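Nucleoside hydrolase, putative (Trypanosoma brucei, PDB 3FZ0) is a putative member of the nucleoside hydrolase family with an alpha/beta fold that holds a calcium ion. Local coordinates at residues 20-24 with 245-250. The protein carries 2 engineered substitutions. Sequence-based numbering, arbitrary orientation.
Sequences AIAIM and FIEKLF
Ile21 reaches out from helix 17-27 and puts its CG1 3.5 Å from Phe250 CE1. With CG1 anti to the carbonyl carbon (chi1 -61°), the branch points to the partner helix. Its CD1 then meets Ile246 CG1 at 3.9 Å, the two side chains crossing at about a right angle. Beside it, Ala20 CB rests on Leu249 CD2 at 3.7 Å. This end is the tighter part of the contact. The Met24 end is looser. Met24 CE lies 3.9 Å from Ile246 CG1 and 4.2 Å from Phe245 CD2. Its SD stands 5.3 Å from the Phe245 ring centroid in an oblique Met-aromatic contact. The chain bends at chi3 (94°), so that SD and CE lie alongside the partner helix, both touching Ile246. All seven touching residues are buried, while Glu247 and Lys248, on the far side of that helix, are partly exposed. Glu247 pairs there with Arg227. Helix 345-356 also packs on Ile21, Met24 and Ile246. The short helix segments run nearly antiparallel (158°) with axes 12.0 Å apart, so side chains alone bridge them. The arrangement is an apolar helix-helix interface in the alpha/beta nucleoside hydrolase fold, beside the calcium site that includes Asp19.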
loop_
_atom_site.group_PDB
_atom_site.type_symbol
_atom_site.label_atom_id
_atom_site.label_comp_id
_atom_site.label_asym_id
_atom_site.label_seq_id
_atom_site.Cartn_x
_atom_site.Cartn_y
_atom_site.Cartn_z
ATOM N N ALA B 20 -0.906 -0.419 -34.742
ATOM C CA ALA B 20 -0.671 -0.404 -36.185
ATOM C C ALA B 20 -1.494 0.683 -36.866
ATOM O O ALA B 20 -0.933 1.419 -37.662
ATOM C CB ALA B 20 -0.933 -1.770 -36.813
ATOM N N ILE B 21 -2.798 0.777 -36.566
ATOM C CA ILE B 21 -3.657 1.844 -37.112
ATOM C C ILE B 21 -3.082 3.229 -36.733
ATOM O O ILE B 21 -3.054 4.144 -37.558
ATOM C CB ILE B 21 -5.142 1.752 -36.596
ATOM C CG1 ILE B 21 -5.783 0.417 -37.006
ATOM C CG2 ILE B 21 -5.990 2.984 -37.083
ATOM C CD1 ILE B 21 -5.860 0.171 -38.509
ATOM N N ALA B 22 -2.630 3.373 -35.489
ATOM C CA ALA B 22 -2.028 4.651 -35.049
ATOM C C ALA B 22 -0.769 5.038 -35.857
ATOM O O ALA B 22 -0.597 6.208 -36.258
ATOM C CB ALA B 22 -1.710 4.615 -33.554
ATOM N N ILE B 23 0.111 4.058 -36.086
ATOM C CA ILE B 23 1.340 4.316 -36.845
ATOM C C ILE B 23 0.981 4.618 -38.305
ATOM O O ILE B 23 1.579 5.499 -38.918
ATOM C CB ILE B 23 2.375 3.151 -36.696
ATOM C CG1 ILE B 23 2.815 3.035 -35.223
ATOM C CG2 ILE B 23 3.571 3.372 -37.592
ATOM C CD1 ILE B 23 3.382 1.685 -34.802
ATOM N N MET B 24 -0.014 3.914 -38.828
ATOM C CA MET B 24 -0.546 4.176 -40.150
ATOM C C MET B 24 -1.057 5.604 -40.257
ATOM O O MET B 24 -0.841 6.285 -41.267
ATOM C CB MET B 24 -1.638 3.164 -40.526
ATOM C CG MET B 24 -1.137 1.710 -40.737
ATOM S SD MET B 24 -2.465 0.528 -41.145
ATOM C CE MET B 24 -2.420 0.534 -42.918
ATOM N N PHE B 245 -4.718 -5.209 -45.705
ATOM C CA PHE B 245 -3.939 -5.332 -44.491
ATOM C C PHE B 245 -4.780 -5.036 -43.242
ATOM O O PHE B 245 -4.714 -5.790 -42.281
ATOM C CB PHE B 245 -2.683 -4.435 -44.571
ATOM C CG PHE B 245 -1.827 -4.447 -43.323
ATOM C CD1 PHE B 245 -0.755 -5.313 -43.211
ATOM C CD2 PHE B 245 -2.074 -3.560 -42.279
ATOM C CE1 PHE B 245 0.056 -5.308 -42.063
ATOM C CE2 PHE B 245 -1.269 -3.549 -41.126
ATOM C CZ PHE B 245 -0.214 -4.411 -41.018
ATOM N N ILE B 246 -5.551 -3.945 -43.257
ATOM C CA ILE B 246 -6.418 -3.612 -42.135
ATOM C C ILE B 246 -7.452 -4.712 -41.915
ATOM O O ILE B 246 -7.635 -5.148 -40.793
ATOM C CB ILE B 246 -7.060 -2.173 -42.244
ATOM C CG1 ILE B 246 -5.945 -1.098 -42.226
ATOM C CG2 ILE B 246 -8.150 -1.935 -41.120
ATOM C CD1 ILE B 246 -6.429 0.311 -42.481
ATOM N N GLU B 247 -8.069 -5.219 -42.975
ATOM C CA GLU B 247 -9.014 -6.340 -42.806
ATOM C C GLU B 247 -8.376 -7.551 -42.116
ATOM O O GLU B 247 -9.005 -8.166 -41.246
ATOM C CB GLU B 247 -9.719 -6.760 -44.111
ATOM C CG GLU B 247 -10.913 -7.647 -43.884
ATOM C CD GLU B 247 -11.561 -8.182 -45.168
ATOM O OE1 GLU B 247 -12.673 -8.715 -45.067
ATOM O OE2 GLU B 247 -10.979 -8.087 -46.279
ATOM N N LYS B 248 -7.143 -7.881 -42.491
ATOM C CA LYS B 248 -6.457 -9.032 -41.914
ATOM C C LYS B 248 -6.021 -8.777 -40.468
ATOM O O LYS B 248 -6.086 -9.666 -39.620
ATOM C CB LYS B 248 -5.249 -9.417 -42.770
ATOM C CG LYS B 248 -5.565 -10.205 -44.048
ATOM C CD LYS B 248 -4.271 -10.372 -44.819
ATOM C CE LYS B 248 -4.468 -10.951 -46.172
ATOM N NZ LYS B 248 -3.142 -11.053 -46.819
ATOM N N LEU B 249 -5.572 -7.551 -40.205
ATOM C CA LEU B 249 -5.124 -7.139 -38.876
ATOM C C LEU B 249 -6.213 -7.203 -37.812
ATOM O O LEU B 249 -5.938 -7.564 -36.677
ATOM C CB LEU B 249 -4.605 -5.722 -38.956
ATOM C CG LEU B 249 -4.017 -5.106 -37.719
ATOM C CD1 LEU B 249 -2.669 -5.752 -37.335
ATOM C CD2 LEU B 249 -3.879 -3.631 -38.003
ATOM N N PHE B 250 -7.449 -6.882 -38.202
ATOM C CA PHE B 250 -8.581 -6.751 -37.278
ATOM C C PHE B 250 -9.484 -7.988 -37.261
ATOM O O PHE B 250 -10.485 -8.007 -36.555
ATOM C CB PHE B 250 -9.418 -5.495 -37.629
ATOM C CG PHE B 250 -9.002 -4.251 -36.891
ATOM C CD1 PHE B 250 -7.698 -3.786 -36.956
ATOM C CD2 PHE B 250 -9.935 -3.556 -36.112
ATOM C CE1 PHE B 250 -7.310 -2.651 -36.268
ATOM C CE2 PHE B 250 -9.564 -2.415 -35.391
ATOM C CZ PHE B 250 -8.232 -1.951 -35.480
#